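Local coordinates for protein N-formylglutamate amidohydrolase (Ralstonia eutropha, PDB 2Q7S) that binds a zinc ion and probably acts as a hydrolase of the N-formylglutamate amidohydrolase family, at residues A[180-185]-A[225-230]. Sequence-based numbering, arbitrary orientation.
Sequences ERLKIQ and NDPYKG
The CD1 methyl of Leu-182 drops into the angle between the ring of Pro-227 and the phenol of Tyr-228, a small example of how two loops can meet through apolar shape alone. Leu-182 CD1 lies 3.5 Å from Pro-227 CB and 4.1 Å from Tyr-228 CZ, with Tyr-228 CE1 and OH about as near, so this looser wall is met obliquely along a stretch of the ring. Ile-184 supplies a second knob: its CD1 reaches Pro-227 CB at 3.7 Å. The two methyls sit side by side, forming a shallow notch against which that CB rests. Both side chains cross the pyrrolidine at roughly a right angle. With CG1 anti to its own carbonyl carbon (chi1 -66°) and the second torsion near anti (152°), Ile-184 extends its longer branch to the proline. An inverse gamma turn centred on Lys-183 separates the two knobs. The Tyr-228 side chain lies about 7 Å from the zinc ion held by His-32, Asp-55 and His-172. Leu-182 is where the chain leaves helix 178-181, and Pro-227 belongs to the loop between strand 222-224, at one border of the main mixed sheet, and helix 233-237. Tyr-179 of helix 178-181 and Val-194 of strand 193-196 also touch Pro-227.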
loop_
_atom_site.group_PDB
_atom_site.type_symbol
_atom_site.label_atom_id
_atom_site.label_comp_id
_atom_site.label_asym_id
_atom_site.label_seq_id
_atom_site.Cartn_x
_atom_site.Cartn_y
_atom_site.Cartn_z
ATOM N N GLU A 180 -10.096 14.030 -8.271
ATOM C CA GLU A 180 -10.529 15.247 -7.587
ATOM C C GLU A 180 -9.683 15.532 -6.342
ATOM O O GLU A 180 -9.236 16.663 -6.121
ATOM C CB GLU A 180 -12.017 15.092 -7.220
ATOM C CG GLU A 180 -12.617 16.143 -6.290
ATOM C CD GLU A 180 -14.151 15.989 -6.134
ATOM O OE1 GLU A 180 -14.632 14.868 -5.858
ATOM O OE2 GLU A 180 -14.882 16.997 -6.285
ATOM N N ARG A 181 -9.472 14.502 -5.539
ATOM C CA ARG A 181 -8.666 14.580 -4.325
ATOM C C ARG A 181 -7.172 14.862 -4.561
ATOM O O ARG A 181 -6.513 15.525 -3.750
ATOM C CB ARG A 181 -8.752 13.246 -3.586
ATOM C CG ARG A 181 -10.122 12.931 -3.059
ATOM C CD ARG A 181 -10.017 11.891 -1.976
ATOM N NE ARG A 181 -11.242 11.114 -1.858
ATOM C CZ ARG A 181 -11.997 11.009 -0.762
ATOM N NH1 ARG A 181 -11.662 11.628 0.372
ATOM N NH2 ARG A 181 -13.101 10.259 -0.802
ATOM N N LEU A 182 -6.623 14.280 -5.622
ATOM C CA LEU A 182 -5.330 14.701 -6.119
ATOM C C LEU A 182 -5.714 15.944 -6.911
ATOM O O LEU A 182 -6.895 16.223 -7.066
ATOM C CB LEU A 182 -4.687 13.612 -6.977
ATOM C CG LEU A 182 -4.621 12.188 -6.397
ATOM C CD1 LEU A 182 -4.331 11.216 -7.526
ATOM C CD2 LEU A 182 -3.592 12.041 -5.269
ATOM N N LYS A 183 -4.791 16.737 -7.400
ATOM C CA LYS A 183 -5.275 17.968 -8.026
ATOM C C LYS A 183 -5.341 17.799 -9.532
ATOM O O LYS A 183 -4.854 18.664 -10.252
ATOM C CB LYS A 183 -4.406 19.178 -7.621
ATOM N N ILE A 184 -5.965 16.712 -10.008
ATOM C CA ILE A 184 -5.943 16.332 -11.450
ATOM C C ILE A 184 -7.318 16.387 -12.150
ATOM O O ILE A 184 -8.333 15.921 -11.606
ATOM C CB ILE A 184 -5.370 14.903 -11.647
ATOM C CG1 ILE A 184 -3.890 14.851 -11.249
ATOM C CG2 ILE A 184 -5.543 14.447 -13.094
ATOM C CD1 ILE A 184 -3.420 13.486 -10.758
ATOM N N GLN A 185 -7.340 16.954 -13.361
ATOM C CA GLN A 185 -8.536 16.919 -14.211
ATOM C C GLN A 185 -8.211 15.950 -15.322
ATOM O O GLN A 185 -7.385 16.251 -16.174
ATOM C CB GLN A 185 -8.895 18.304 -14.769
ATOM C CG GLN A 185 -10.147 18.326 -15.644
ATOM N N ASN A 225 0.260 4.030 -14.325
ATOM C CA ASN A 225 0.879 5.331 -13.964
ATOM C C ASN A 225 -0.032 6.544 -14.071
ATOM O O ASN A 225 0.425 7.672 -14.324
ATOM C CB ASN A 225 2.184 5.509 -14.740
ATOM C CG ASN A 225 3.185 4.413 -14.395
ATOM O OD1 ASN A 225 3.652 4.350 -13.273
ATOM N ND2 ASN A 225 3.446 3.507 -15.329
ATOM N N ASP A 226 -1.306 6.317 -13.779
ATOM C CA ASP A 226 -2.381 7.296 -13.997
ATOM C C ASP A 226 -3.555 7.014 -13.025
ATOM O O ASP A 226 -4.324 6.067 -13.241
ATOM C CB ASP A 226 -2.855 7.191 -15.434
ATOM C CG ASP A 226 -3.870 8.259 -15.804
ATOM O OD1 ASP A 226 -4.211 9.093 -14.933
ATOM O OD2 ASP A 226 -4.317 8.279 -16.977
ATOM N N PRO A 227 -3.683 7.809 -11.940
ATOM C CA PRO A 227 -2.862 8.939 -11.497
ATOM C C PRO A 227 -1.710 8.540 -10.548
ATOM O O PRO A 227 -0.951 9.408 -10.162
ATOM C CB PRO A 227 -3.866 9.820 -10.754
ATOM C CG PRO A 227 -4.821 8.796 -10.145
ATOM C CD PRO A 227 -4.807 7.584 -11.010
ATOM N N TYR A 228 -1.571 7.250 -10.238
ATOM C CA TYR A 228 -0.590 6.759 -9.280
ATOM C C TYR A 228 0.578 6.039 -9.929
ATOM O O TYR A 228 0.423 4.915 -10.433
ATOM C CB TYR A 228 -1.238 5.773 -8.322
ATOM C CG TYR A 228 -2.338 6.369 -7.504
ATOM C CD1 TYR A 228 -2.058 7.191 -6.446
ATOM C CD2 TYR A 228 -3.665 6.103 -7.790
ATOM C CE1 TYR A 228 -3.064 7.725 -5.689
ATOM C CE2 TYR A 228 -4.677 6.638 -7.033
ATOM C CZ TYR A 228 -4.373 7.452 -5.993
ATOM O OH TYR A 228 -5.389 7.982 -5.221
ATOM N N LYS A 229 1.751 6.671 -9.849
ATOM C CA LYS A 229 2.989 6.152 -10.424
ATOM C C LYS A 229 3.831 5.357 -9.441
ATOM O O LYS A 229 4.794 4.732 -9.854
ATOM C CB LYS A 229 3.855 7.297 -11.041
ATOM C CG LYS A 229 3.126 8.199 -11.995
ATOM C CD LYS A 229 4.028 9.266 -12.630
ATOM C CE LYS A 229 3.502 9.650 -14.011
ATOM N NZ LYS A 229 4.481 10.465 -14.822
ATOM N N GLY A 230 3.470 5.315 -8.161
ATOM C CA GLY A 230 4.250 4.530 -7.169
ATOM C C GLY A 230 4.854 5.480 -6.129
ATOM O O GLY A 230 5.384 6.535 -6.591
#